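Putative fumarylpyruvate hydrolase (Burkholderia cenocepacia, PDB 4MAQ) is a putative hydrolase of the fumarylacetoacetate hydrolase (FAH) family, a beta-rich protein whose assembly contains two subunits. Local coordinates at residues Arg19-Val24 and Ser28-Val33; Trp112-Gly117 and Thr157-Ala162; Val76-Leu81 and Leu216-Arg221; His86-Leu91 and Trp138-Asp143. One frame throughout, in Å; residues are numbered along the deposited sequence.

Interaction 1: residues Arg19-Val24 and Ser28-Val33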
loop_
_atom_site.group_PDB
_atom_site.type_symbol
_atom_site.label_atom_id
_atom_site.label_comp_id
_atom_site.label_asym_id
_atom_site.label_seq_id
_atom_site.Cartn_x
_atom_site.Cartn_y
_atom_site.Cartn_z
ATOM N N ARG B 19 -8.805 -6.318 11.500
ATOM C CA ARG B 19 -7.781 -5.415 10.978
ATOM C C ARG B 19 -6.392 -5.971 11.265
ATOM O O ARG B 19 -6.184 -6.667 12.261
ATOM C CB ARG B 19 -7.965 -3.990 11.509
ATOM C CG ARG B 19 -7.696 -3.841 12.989
ATOM C CD ARG B 19 -8.143 -2.488 13.510
ATOM N NE ARG B 19 -7.448 -1.384 12.851
ATOM C CZ ARG B 19 -7.809 -0.105 12.961
ATOM N NH1 ARG B 19 -8.866 0.228 13.686
ATOM N NH2 ARG B 19 -7.127 0.835 12.328
ATOM N N PRO B 20 -5.433 -5.707 10.365
ATOM C CA PRO B 20 -4.104 -6.320 10.530
ATOM C C PRO B 20 -3.432 -5.827 11.818
ATOM O O PRO B 20 -3.498 -4.618 12.157
ATOM C CB PRO B 20 -3.317 -5.854 9.290
ATOM C CG PRO B 20 -4.205 -4.955 8.529
ATOM C CD PRO B 20 -5.586 -4.966 9.103
ATOM N N SER B 21 -2.785 -6.754 12.522
ATOM C CA SER B 21 -2.056 -6.406 13.742
ATOM C C SER B 21 -0.939 -7.406 13.980
ATOM O O SER B 21 -0.901 -8.478 13.349
ATOM C CB SER B 21 -2.991 -6.345 14.951
ATOM O OG SER B 21 -3.537 -7.627 15.204
ATOM N N VAL B 22 -0.017 -7.042 14.856
ATOM C CA VAL B 22 1.180 -7.856 15.169
ATOM C C VAL B 22 1.128 -8.210 16.634
ATOM O O VAL B 22 0.715 -7.391 17.454
ATOM C CB VAL B 22 2.495 -7.074 14.875
ATOM C CG1 VAL B 22 3.747 -7.956 15.050
ATOM C CG2 VAL B 22 2.469 -6.504 13.482
ATOM N N GLU B 23 1.515 -9.440 16.947
ATOM C CA GLU B 23 1.668 -9.896 18.318
ATOM C C GLU B 23 2.653 -8.992 19.046
ATOM O O GLU B 23 3.618 -8.492 18.455
ATOM C CB GLU B 23 2.218 -11.332 18.322
ATOM C CG GLU B 23 2.307 -11.963 19.712
ATOM C CD GLU B 23 3.017 -13.312 19.737
ATOM O OE1 GLU B 23 3.412 -13.833 18.673
ATOM O OE2 GLU B 23 3.173 -13.873 20.838
ATOM N N VAL B 24 2.416 -8.804 20.334
ATOM C CA VAL B 24 3.342 -8.094 21.198
ATOM C C VAL B 24 3.868 -9.095 22.225
ATOM O O VAL B 24 3.092 -9.847 22.835
ATOM C CB VAL B 24 2.648 -6.896 21.871
ATOM C CG1 VAL B 24 3.530 -6.268 22.937
ATOM C CG2 VAL B 24 2.255 -5.879 20.800
ATOM N N SER B 28 -1.155 -9.742 25.896
ATOM C CA SER B 28 -2.300 -10.167 25.111
ATOM C C SER B 28 -2.810 -9.069 24.153
ATOM O O SER B 28 -3.635 -9.349 23.280
ATOM C CB SER B 28 -3.430 -10.668 26.019
ATOM O OG SER B 28 -3.878 -9.645 26.898
ATOM N N ALA B 29 -2.337 -7.832 24.315
ATOM C CA ALA B 29 -2.697 -6.764 23.395
ATOM C C ALA B 29 -1.804 -6.853 22.163
ATOM O O ALA B 29 -0.713 -7.445 22.202
ATOM C CB ALA B 29 -2.583 -5.400 24.061
ATOM N N ARG B 30 -2.272 -6.263 21.070
ATOM C CA ARG B 30 -1.554 -6.350 19.804
ATOM C C ARG B 30 -1.237 -4.960 19.269
ATOM O O ARG B 30 -1.693 -3.951 19.811
ATOM C CB ARG B 30 -2.356 -7.160 18.791
ATOM C CG ARG B 30 -2.526 -8.606 19.215
ATOM C CD ARG B 30 -3.375 -9.395 18.242
ATOM N NE ARG B 30 -2.746 -9.601 16.935
ATOM C CZ ARG B 30 -1.898 -10.587 16.653
ATOM N NH1 ARG B 30 -1.516 -11.452 17.609
ATOM N NH2 ARG B 30 -1.430 -10.709 15.411
ATOM N N PHE B 31 -0.447 -4.913 18.202
ATOM C CA PHE B 31 -0.064 -3.656 17.588
ATOM C C PHE B 31 -0.789 -3.529 16.236
ATOM O O PHE B 31 -0.514 -4.292 15.322
ATOM C CB PHE B 31 1.459 -3.616 17.388
ATOM C CG PHE B 31 1.954 -2.313 16.820
ATOM C CD1 PHE B 31 2.026 -2.112 15.436
ATOM C CD2 PHE B 31 2.340 -1.279 17.682
ATOM C CE1 PHE B 31 2.466 -0.901 14.914
ATOM C CE2 PHE B 31 2.779 -0.066 17.167
ATOM C CZ PHE B 31 2.851 0.118 15.789
ATOM N N PRO B 32 -1.729 -2.570 16.120
ATOM C CA PRO B 32 -2.508 -2.414 14.890
ATOM C C PRO B 32 -1.665 -1.717 13.815
ATOM O O PRO B 32 -1.085 -0.666 14.081
ATOM C CB PRO B 32 -3.696 -1.537 15.349
ATOM C CG PRO B 32 -3.105 -0.668 16.412
ATOM C CD PRO B 32 -2.045 -1.513 17.110
ATOM N N VAL B 33 -1.595 -2.307 12.630
ATOM C CA VAL B 33 -0.738 -1.798 11.563
ATOM C C VAL B 33 -1.500 -0.799 10.706
ATOM O O VAL B 33 -2.626 -1.087 10.261
ATOM C CB VAL B 33 -0.184 -2.949 10.686
ATOM C CG1 VAL B 33 0.730 -2.395 9.584
ATOM C CG2 VAL B 33 0.589 -3.954 11.528
HETATM O O HOH W 1 -4.850 -2.314 11.389
HETATM O O HOH W 2 -4.618 0.868 11.403
HETATM O O HOH W 3 0.071 -9.967 21.765
#
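Arg30 reaches across the hairpin and binds Ser21 through NE and NH2, one to each oxygen. NE meets Ser21 OG at 2.7 Å, nearly straight and within the guanidinium plane, while NH2 makes a more bent bond of 3.1 Å to Ser21 O, approaching from above the plane of that carbonyl. A bend at chi3 (68°) turns the guanidinium back over strand 21-23, where one of its faces rests on Val22 C and Glu23 N. On the other side of the hairpin Val22 CG2 packs against Val33 CG2 at 3.7 Å, and Val24 CG2 lies near Phe31 CB.

The backbone holds these groups in register. Val22 and Phe31 form an antiparallel hydrogen-bonded pair, with N to O distances of 2.8 Å both from Val22 N to Phe31 O and from Phe31 N to Val22 O. Ser21 faces Pro32 in the adjoining non-hydrogen-bonded pair, and Val33 N closes the ladder on Pro20 O at 3.0 Å. One water gathers Arg19 NE, Pro20 O and Val33 O; a second links Arg19 NH2 to Val33 O.

The hairpin packs on the large mixed sheet, Val22 and Phe31 on Leu151 of strand 146-153, and Phe31 and Val33 on Leu204 of strand 204-206. Phe31 and Pro32 also pack on Ile14 of the second subunit, to which the Arg30 backbone is hydrogen-bonded as well.

Interaction 2: residues Trp112-Gly117 and Thr157-Ala162; sequences WGYGVG and TGHPAA
Tyr114 projects from its strand into the loop after helix 154-157 and is met there both at the hydroxyl and over the ring. Its CG stands anti to the carbonyl carbon (chi1 -66°), which sends the ring toward residues 157-160. At the far end Tyr114 OH and His159 ND1 are hydrogen-bonded at 2.7 Å, with the proton possible on either partner. Each atom lies close to the plane of the other's ring, and the rings meet rim to rim with their planes at 72°, neither lying over the other's face.

Pro160 supplies the face contact. Its CD sits 3.6 Å from the centroid of the Tyr114 ring, 12° off the ring normal, a CH-pi contact over the centre of the ring. A water joins Tyr114 OH to Pro160 O, 2.9 Å from each, so the hydroxyl is held by the loop backbone as well as by the imidazole.

Thr157 OG1, placed between its own backbone N and carbonyl carbon, bonds to Gly158 O at 2.7 Å and approaches Tyr114 CD1 obliquely. Gly158 leaves the helix with positive phi, a conformation that favours glycine, and turns the chain toward His159 and Pro160. Just after a classic beta bulge, in which Trp112 and Gly113 both face Ala94, Tyr114 thus joins a strand of the main mixed sheet to the loop that runs from helix 154-157 to strand 164-169.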
loop_
_atom_site.group_PDB
_atom_site.type_symbol
_atom_site.label_atom_id
_atom_site.label_comp_id
_atom_site.label_asym_id
_atom_site.label_seq_id
_atom_site.Cartn_x
_atom_site.Cartn_y
_atom_site.Cartn_z
ATOM N N TRP B 112 7.271 3.309 19.210
ATOM C CA TRP B 112 6.673 2.443 20.231
ATOM C C TRP B 112 7.589 1.246 20.548
ATOM O O TRP B 112 7.729 0.863 21.707
ATOM C CB TRP B 112 5.269 1.946 19.777
ATOM C CG TRP B 112 4.680 1.117 20.847
ATOM C CD1 TRP B 112 4.009 1.556 21.952
ATOM C CD2 TRP B 112 4.846 -0.296 21.011
ATOM N NE1 TRP B 112 3.701 0.509 22.761
ATOM C CE2 TRP B 112 4.218 -0.644 22.233
ATOM C CE3 TRP B 112 5.448 -1.307 20.243
ATOM C CZ2 TRP B 112 4.163 -1.961 22.706
ATOM C CZ3 TRP B 112 5.401 -2.626 20.730
ATOM C CH2 TRP B 112 4.752 -2.928 21.940
ATOM N N GLY B 113 8.164 0.621 19.532
ATOM C CA GLY B 113 8.917 -0.603 19.749
ATOM C C GLY B 113 9.534 -1.151 18.499
ATOM O O GLY B 113 9.605 -0.467 17.467
ATOM N N TYR B 114 10.010 -2.388 18.599
ATOM C CA TYR B 114 10.815 -2.997 17.554
ATOM C C TYR B 114 10.446 -4.448 17.337
ATOM O O TYR B 114 10.056 -5.148 18.275
ATOM C CB TYR B 114 12.301 -2.954 17.945
ATOM C CG TYR B 114 12.815 -1.547 18.005
ATOM C CD1 TYR B 114 12.747 -0.827 19.196
ATOM C CD2 TYR B 114 13.358 -0.922 16.876
ATOM C CE1 TYR B 114 13.181 0.481 19.276
ATOM C CE2 TYR B 114 13.795 0.399 16.933
ATOM C CZ TYR B 114 13.708 1.099 18.132
ATOM O OH TYR B 114 14.177 2.404 18.136
ATOM N N GLY B 115 10.676 -4.925 16.116
ATOM C CA GLY B 115 10.624 -6.339 15.824
ATOM C C GLY B 115 11.638 -6.680 14.752
ATOM O O GLY B 115 12.457 -5.832 14.351
ATOM N N VAL B 116 11.575 -7.917 14.283
ATOM C CA VAL B 116 12.482 -8.400 13.236
ATOM C C VAL B 116 11.596 -8.892 12.097
ATOM O O VAL B 116 10.584 -9.556 12.339
ATOM C CB VAL B 116 13.393 -9.541 13.750
ATOM C CG1 VAL B 116 14.245 -10.110 12.627
ATOM C CG2 VAL B 116 14.246 -9.008 14.895
ATOM N N GLY B 117 11.951 -8.532 10.872
ATOM C CA GLY B 117 11.120 -8.870 9.730
ATOM C C GLY B 117 11.926 -9.423 8.585
ATOM O O GLY B 117 13.170 -9.319 8.563
ATOM N N THR B 157 13.522 -2.693 25.334
ATOM C CA THR B 157 14.705 -2.967 24.494
ATOM C C THR B 157 15.710 -1.824 24.421
ATOM O O THR B 157 16.853 -2.029 24.006
ATOM C CB THR B 157 14.282 -3.277 23.043
ATOM O OG1 THR B 157 13.510 -2.183 22.542
ATOM C CG2 THR B 157 13.430 -4.540 22.984
ATOM N N GLY B 158 15.268 -0.624 24.779
ATOM C CA GLY B 158 15.964 0.584 24.329
ATOM C C GLY B 158 15.834 0.751 22.816
ATOM O O GLY B 158 15.063 0.054 22.175
ATOM N N HIS B 159 16.589 1.690 22.252
ATOM C CA HIS B 159 16.576 1.933 20.815
ATOM C C HIS B 159 17.843 1.323 20.266
ATOM O O HIS B 159 18.890 1.935 20.344
ATOM C CB HIS B 159 16.487 3.438 20.523
ATOM C CG HIS B 159 15.219 4.068 21.001
ATOM N ND1 HIS B 159 13.984 3.761 20.464
ATOM C CD2 HIS B 159 14.987 4.971 21.991
ATOM C CE1 HIS B 159 13.046 4.457 21.089
ATOM N NE2 HIS B 159 13.625 5.195 22.021
ATOM N N PRO B 160 17.757 0.091 19.695
ATOM C CA PRO B 160 18.994 -0.592 19.309
ATOM C C PRO B 160 19.731 0.183 18.223
ATOM O O PRO B 160 19.097 0.672 17.267
ATOM C CB PRO B 160 18.494 -1.947 18.776
ATOM C CG PRO B 160 17.078 -1.673 18.337
ATOM C CD PRO B 160 16.569 -0.727 19.383
ATOM N N ALA B 161 21.052 0.263 18.348
ATOM C CA ALA B 161 21.880 0.983 17.358
ATOM C C ALA B 161 23.078 0.165 16.892
ATOM O O ALA B 161 23.786 0.566 15.986
ATOM C CB ALA B 161 22.314 2.341 17.890
ATOM N N ALA B 162 23.278 -1.001 17.496
ATOM C CA ALA B 162 24.408 -1.869 17.189
ATOM C C ALA B 162 23.966 -3.294 17.496
ATOM O O ALA B 162 23.044 -3.528 18.296
ATOM C CB ALA B 162 25.663 -1.478 18.006
HETATM O O HOH W 4 16.851 2.454 16.974
#

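Interaction 3: residues Val76-Leu81 and Leu216-Arg221; sequences VAYPPL and LQPGDR
Tyr78 and Pro218 bring two irregular segments to within 6.5 Å between their CA atoms, and on the 216-221 side the chain folds into a type II beta turn from Gln217 to Asp220, closed by Asp220 N to Gln217 O at 3.0 Å. The Tyr78 side chain does the reaching. With CG anti to the backbone N (chi1 -168°), its ring extends to the start of the turn and offers one face to the proline. Pro218 CG stands 4.0 Å from the ring centroid and 20° off the normal, a CH-pi contact displaced toward the rim, and Pro218 CD approaches Tyr78 CE2 at 3.7 Å.

The ring edge has a different, polar neighbour: Leu216 O lies near the ring plane, 3.6 Å from Tyr78 CE2. A water close to the same plane completes the link, 2.7 Å from Tyr78 OH and donating a hydrogen bond to Leu216 O. The hydroxyl is thus tied through water to the residue just before the turn, and the ring face rests on the turn's proline.

Asp220 stiffens the turn from within. Its OD2 accepts a hydrogen bond from Gln217 N, met from above the carboxylate plane, while OD1 is bound by Asn170 ND2. Pro218 and Gly219 occupy the two corners of the turn, the classic Pro-Gly pairing of type II, with glycine at the positive-phi position. Both segments are connections between the same two sheets: residues 76-81 lead from strand 75-76 to strand 85-95, and the turn segment leads from strand 214-216 to strand 221-226.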
loop_
_atom_site.group_PDB
_atom_site.type_symbol
_atom_site.label_atom_id
_atom_site.label_comp_id
_atom_site.label_asym_id
_atom_site.label_seq_id
_atom_site.Cartn_x
_atom_site.Cartn_y
_atom_site.Cartn_z
ATOM N N VAL B 76 4.919 -19.709 5.991
ATOM C CA VAL B 76 4.749 -18.458 5.257
ATOM C C VAL B 76 4.537 -18.906 3.812
ATOM O O VAL B 76 5.392 -19.563 3.229
ATOM C CB VAL B 76 5.965 -17.515 5.403
ATOM C CG1 VAL B 76 5.870 -16.353 4.409
ATOM C CG2 VAL B 76 6.079 -16.986 6.840
ATOM N N ALA B 77 3.402 -18.540 3.228
ATOM C CA ALA B 77 3.063 -19.065 1.904
ATOM C C ALA B 77 4.055 -18.638 0.817
ATOM O O ALA B 77 4.544 -17.511 0.810
ATOM C CB ALA B 77 1.661 -18.632 1.516
ATOM N N TYR B 78 4.324 -19.536 -0.121
ATOM C CA TYR B 78 5.094 -19.193 -1.314
ATOM C C TYR B 78 4.094 -18.589 -2.321
ATOM O O TYR B 78 3.084 -19.230 -2.632
ATOM C CB TYR B 78 5.757 -20.463 -1.875
ATOM C CG TYR B 78 6.805 -20.221 -2.934
ATOM C CD1 TYR B 78 6.451 -20.036 -4.265
ATOM C CD2 TYR B 78 8.170 -20.201 -2.598
ATOM C CE1 TYR B 78 7.412 -19.805 -5.236
ATOM C CE2 TYR B 78 9.137 -19.974 -3.563
ATOM C CZ TYR B 78 8.749 -19.786 -4.887
ATOM O OH TYR B 78 9.681 -19.549 -5.886
ATOM N N PRO B 79 4.330 -17.348 -2.786
ATOM C CA PRO B 79 3.319 -16.635 -3.577
ATOM C C PRO B 79 3.233 -17.179 -5.017
ATOM O O PRO B 79 4.167 -17.834 -5.479
ATOM C CB PRO B 79 3.855 -15.185 -3.581
ATOM C CG PRO B 79 5.342 -15.369 -3.552
ATOM C CD PRO B 79 5.563 -16.556 -2.633
ATOM N N PRO B 80 2.117 -16.884 -5.705
ATOM C CA PRO B 80 1.998 -17.207 -7.120
ATOM C C PRO B 80 2.896 -16.268 -7.951
ATOM O O PRO B 80 3.492 -15.299 -7.415
ATOM C CB PRO B 80 0.508 -16.944 -7.409
ATOM C CG PRO B 80 0.141 -15.839 -6.453
ATOM C CD PRO B 80 0.967 -16.090 -5.221
ATOM N N LEU B 81 3.001 -16.544 -9.249
ATOM C CA LEU B 81 3.673 -15.646 -10.218
ATOM C C LEU B 81 5.155 -15.428 -9.946
ATOM O O LEU B 81 5.727 -14.399 -10.334
ATOM C CB LEU B 81 3.049 -14.249 -10.263
ATOM C CG LEU B 81 1.639 -14.018 -10.747
ATOM C CD1 LEU B 81 1.461 -12.529 -11.010
ATOM C CD2 LEU B 81 1.335 -14.823 -12.000
ATOM N N LEU B 216 14.715 -18.192 -1.649
ATOM C CA LEU B 216 14.063 -19.191 -0.786
ATOM C C LEU B 216 13.325 -20.172 -1.673
ATOM O O LEU B 216 12.610 -19.757 -2.580
ATOM C CB LEU B 216 13.047 -18.529 0.145
ATOM C CG LEU B 216 13.619 -17.565 1.176
ATOM C CD1 LEU B 216 12.469 -16.871 1.921
ATOM C CD2 LEU B 216 14.579 -18.283 2.113
ATOM N N GLN B 217 13.510 -21.466 -1.414
ATOM C CA GLN B 217 12.777 -22.516 -2.097
ATOM C C GLN B 217 11.591 -22.938 -1.256
ATOM O O GLN B 217 11.639 -22.842 -0.026
ATOM C CB GLN B 217 13.665 -23.748 -2.305
ATOM C CG GLN B 217 14.947 -23.473 -3.064
ATOM C CD GLN B 217 14.680 -22.755 -4.364
ATOM O OE1 GLN B 217 13.743 -23.094 -5.088
ATOM N NE2 GLN B 217 15.495 -21.745 -4.668
ATOM N N PRO B 218 10.504 -23.400 -1.907
ATOM C CA PRO B 218 9.417 -24.015 -1.152
ATOM C C PRO B 218 9.954 -25.054 -0.171
ATOM O O PRO B 218 10.815 -25.862 -0.534
ATOM C CB PRO B 218 8.569 -24.668 -2.248
ATOM C CG PRO B 218 8.822 -23.829 -3.458
ATOM C CD PRO B 218 10.270 -23.466 -3.363
ATOM N N GLY B 219 9.506 -24.989 1.082
ATOM C CA GLY B 219 9.944 -25.936 2.102
ATOM C C GLY B 219 11.124 -25.466 2.934
ATOM O O GLY B 219 11.452 -26.094 3.945
ATOM N N ASP B 220 11.795 -24.391 2.517
ATOM C CA ASP B 220 12.973 -23.952 3.269
ATOM C C ASP B 220 12.601 -23.555 4.700
ATOM O O ASP B 220 11.534 -22.948 4.932
ATOM C CB ASP B 220 13.654 -22.768 2.585
ATOM C CG ASP B 220 14.596 -23.177 1.468
ATOM O OD1 ASP B 220 14.855 -24.385 1.283
ATOM O OD2 ASP B 220 15.081 -22.258 0.770
ATOM N N ARG B 221 13.498 -23.850 5.643
ATOM C CA ARG B 221 13.370 -23.405 7.041
ATOM C C ARG B 221 14.198 -22.116 7.221
ATOM O O ARG B 221 15.430 -22.139 7.103
ATOM C CB ARG B 221 13.843 -24.490 8.030
ATOM C CG ARG B 221 13.742 -24.068 9.509
ATOM C CD ARG B 221 14.170 -25.186 10.482
ATOM N NE ARG B 221 13.386 -26.381 10.142
ATOM C CZ ARG B 221 12.121 -26.610 10.515
ATOM N NH1 ARG B 221 11.519 -25.842 11.423
ATOM N NH2 ARG B 221 11.457 -27.629 9.971
HETATM O O HOH W 5 12.212 -19.139 -5.195
#

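Interaction 4: residues His86-Leu91 and Trp138-Asp143; sequences HHEIEL and WAKGFD
Lys140 NZ, which approaches Glu88 across this contact, is gripped by several oxygens at once. A water accepts from it at 2.7 Å, Glu88 OE2 forms a salt bridge at 3.2 Å, and outside the two segments Asp119 OD2 adds a second salt bridge and Thr121 OG1 a hydrogen bond. The same water donates to Glu88 OE2, also at 2.7 Å, so Glu88 OE2 and Lys140 NZ are joined both directly and through one bridging molecule. Glu88 is modelled in two conformers and these distances belong to one of them, which makes its share in the grip less certain than that of Asp119.

The two side chains meet at about a right angle. Glu88 points from its strand toward the helix end and runs extended beyond CG, presenting OE2 to the lysine. Lys140 starts in a less direct direction: its chain bends at chi2 (-64°) and is then straight to the nitrogen, which carries NZ over to the strand. Little else touches, and the contact is essentially one between polar ends.

The surroundings position both backbones: that of Glu88 is hydrogen-bonded to Asp119 on strand 111-122, whereas Lys140 is the last residue of helix 137-140 and its carbonyl accepts from Lys64 NZ. Glu88 and Glu90 form a Glu-X-Glu pair on one strand beside Asp119, an acidic grouping that recalls the metal site of FAH-family relatives, although this contact alone does not establish such a site here. The chemistry implies a polar network in which one lysine nitrogen ties a helix end to two adjacent strands.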
loop_
_atom_site.group_PDB
_atom_site.type_symbol
_atom_site.label_atom_id
_atom_site.label_comp_id
_atom_site.label_asym_id
_atom_site.label_seq_id
_atom_site.Cartn_x
_atom_site.Cartn_y
_atom_site.Cartn_z
ATOM N N HIS B 86 12.946 -13.929 -2.952
ATOM C CA HIS B 86 14.150 -13.578 -2.203
ATOM C C HIS B 86 13.855 -13.121 -0.787
ATOM O O HIS B 86 12.772 -12.582 -0.522
ATOM C CB HIS B 86 14.952 -12.508 -2.940
ATOM C CG HIS B 86 15.741 -13.078 -4.078
ATOM N ND1 HIS B 86 16.956 -12.569 -4.479
ATOM C CD2 HIS B 86 15.498 -14.146 -4.878
ATOM C CE1 HIS B 86 17.413 -13.279 -5.495
ATOM N NE2 HIS B 86 16.552 -14.249 -5.750
ATOM N N HIS B 87 14.840 -13.302 0.098
ATOM C CA HIS B 87 14.761 -12.843 1.494
ATOM C C HIS B 87 15.678 -11.660 1.738
ATOM O O HIS B 87 16.781 -11.604 1.197
ATOM C CB HIS B 87 15.189 -13.965 2.470
ATOM C CG HIS B 87 16.568 -14.522 2.212
ATOM N ND1 HIS B 87 17.731 -13.862 2.572
ATOM C CD2 HIS B 87 16.965 -15.671 1.611
ATOM C CE1 HIS B 87 18.778 -14.602 2.226
ATOM N NE2 HIS B 87 18.338 -15.690 1.615
ATOM N N GLU B 88 15.215 -10.749 2.588
ATOM C CA GLU B 88 16.048 -9.685 3.147
ATOM C C GLU B 88 15.684 -9.500 4.614
ATOM O O GLU B 88 14.592 -8.999 4.932
ATOM C CB GLU B 88 15.841 -8.364 2.407
ATOM C CG GLU B 88 16.369 -8.364 0.991
ATOM C CD GLU B 88 15.862 -7.183 0.217
ATOM O OE1 GLU B 88 16.024 -6.054 0.708
ATOM O OE2 GLU B 88 15.282 -7.383 -0.858
ATOM N N ILE B 89 16.590 -9.891 5.516
ATOM C CA ILE B 89 16.373 -9.709 6.965
ATOM C C ILE B 89 16.468 -8.210 7.337
ATOM O O ILE B 89 17.386 -7.519 6.883
ATOM C CB ILE B 89 17.428 -10.516 7.777
ATOM C CG1 ILE B 89 17.159 -10.463 9.284
ATOM C CG2 ILE B 89 18.870 -10.078 7.496
ATOM C CD1 ILE B 89 15.998 -11.333 9.654
ATOM N N GLU B 90 15.549 -7.718 8.175
ATOM C CA GLU B 90 15.517 -6.279 8.531
ATOM C C GLU B 90 15.048 -6.056 9.953
ATOM O O GLU B 90 14.165 -6.760 10.420
ATOM C CB GLU B 90 14.611 -5.510 7.571
ATOM C CG GLU B 90 14.947 -5.839 6.130
ATOM C CD GLU B 90 14.562 -4.823 5.096
ATOM O OE1 GLU B 90 14.195 -3.680 5.413
ATOM O OE2 GLU B 90 14.703 -5.216 3.920
ATOM N N LEU B 91 15.601 -5.023 10.593
ATOM C CA LEU B 91 15.026 -4.462 11.813
ATOM C C LEU B 91 13.747 -3.694 11.462
ATOM O O LEU B 91 13.755 -2.848 10.578
ATOM C CB LEU B 91 16.016 -3.538 12.541
ATOM C CG LEU B 91 15.468 -2.893 13.812
ATOM C CD1 LEU B 91 15.372 -3.913 14.931
ATOM C CD2 LEU B 91 16.363 -1.736 14.228
ATOM N N TRP B 138 3.799 -5.429 -7.465
ATOM C CA TRP B 138 3.731 -6.869 -7.621
ATOM C C TRP B 138 4.965 -7.567 -7.015
ATOM O O TRP B 138 4.843 -8.652 -6.449
ATOM C CB TRP B 138 3.554 -7.232 -9.091
ATOM C CG TRP B 138 2.129 -7.366 -9.599
ATOM C CD1 TRP B 138 1.766 -8.045 -10.721
ATOM C CD2 TRP B 138 0.899 -6.825 -9.046
ATOM N NE1 TRP B 138 0.413 -7.985 -10.901
ATOM C CE2 TRP B 138 -0.151 -7.251 -9.891
ATOM C CE3 TRP B 138 0.580 -6.054 -7.917
ATOM C CZ2 TRP B 138 -1.491 -6.917 -9.653
ATOM C CZ3 TRP B 138 -0.771 -5.744 -7.675
ATOM C CH2 TRP B 138 -1.772 -6.167 -8.545
ATOM N N ALA B 139 6.139 -6.943 -7.160
ATOM C CA ALA B 139 7.382 -7.522 -6.666
ATOM C C ALA B 139 7.461 -7.503 -5.130
ATOM O O ALA B 139 8.055 -8.407 -4.539
ATOM C CB ALA B 139 8.575 -6.830 -7.274
ATOM N N LYS B 140 6.888 -6.467 -4.502
ATOM C CA LYS B 140 7.192 -6.181 -3.109
ATOM C C LYS B 140 6.002 -6.228 -2.164
ATOM O O LYS B 140 6.213 -6.346 -0.946
ATOM C CB LYS B 140 7.802 -4.787 -2.999
ATOM C CG LYS B 140 9.285 -4.709 -3.395
ATOM C CD LYS B 140 10.212 -5.524 -2.470
ATOM C CE LYS B 140 11.674 -5.112 -2.695
ATOM N NZ LYS B 140 12.558 -5.906 -1.811
ATOM N N GLY B 141 4.781 -6.102 -2.698
ATOM C CA GLY B 141 3.589 -5.892 -1.861
ATOM C C GLY B 141 2.548 -6.975 -1.938
ATOM O O GLY B 141 1.348 -6.738 -1.731
ATOM N N PHE B 142 3.019 -8.182 -2.208
ATOM C CA PHE B 142 2.162 -9.343 -2.417
ATOM C C PHE B 142 1.736 -10.003 -1.085
ATOM O O PHE B 142 2.100 -9.525 0.007
ATOM C CB PHE B 142 2.870 -10.335 -3.373
ATOM C CG PHE B 142 4.193 -10.820 -2.850
ATOM C CD1 PHE B 142 5.377 -10.087 -3.087
ATOM C CD2 PHE B 142 4.252 -11.972 -2.064
ATOM C CE1 PHE B 142 6.582 -10.536 -2.572
ATOM C CE2 PHE B 142 5.460 -12.404 -1.530
ATOM C CZ PHE B 142 6.628 -11.690 -1.782
ATOM N N ASP B 143 0.961 -11.083 -1.150
ATOM C CA ASP B 143 0.470 -11.689 0.092
ATOM C C ASP B 143 1.590 -12.256 0.931
ATOM O O ASP B 143 2.496 -12.911 0.393
ATOM C CB ASP B 143 -0.536 -12.801 -0.206
ATOM C CG ASP B 143 -1.795 -12.289 -0.865
ATOM O OD1 ASP B 143 -2.114 -11.081 -0.731
ATOM O OD2 ASP B 143 -2.491 -13.099 -1.512
HETATM O O HOH W 6 15.126 -5.258 -2.503
#

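Overall arrangement
Interactions 2 and 4 share a sheet: strands 85-95 and 111-122 are antiparallel neighbours, and Gly117 N lies 2.9 Å from Glu90 O, a probable hydrogen bond. Interaction 4 is nested in the loop closed by interaction 3 and packs against it, with Leu216 CD2 3.6 Å from His87 CD2 and Pro79 CB 3.6 Å from Phe142 CD2. Interaction 1 joins the group through Trp112, whose CH2 lies 3.7 Å from Val24 CG1. Interactions 2 and 3 lie on opposite sides of the chain's centre, their own centres about 27 Å apart. Interaction 4 contains the Glu88 and Glu90 pair that, with Asp119, recalls the metal site of family relatives. Segments of all four interactions reach the second subunit, those of interaction 2 through Trp112.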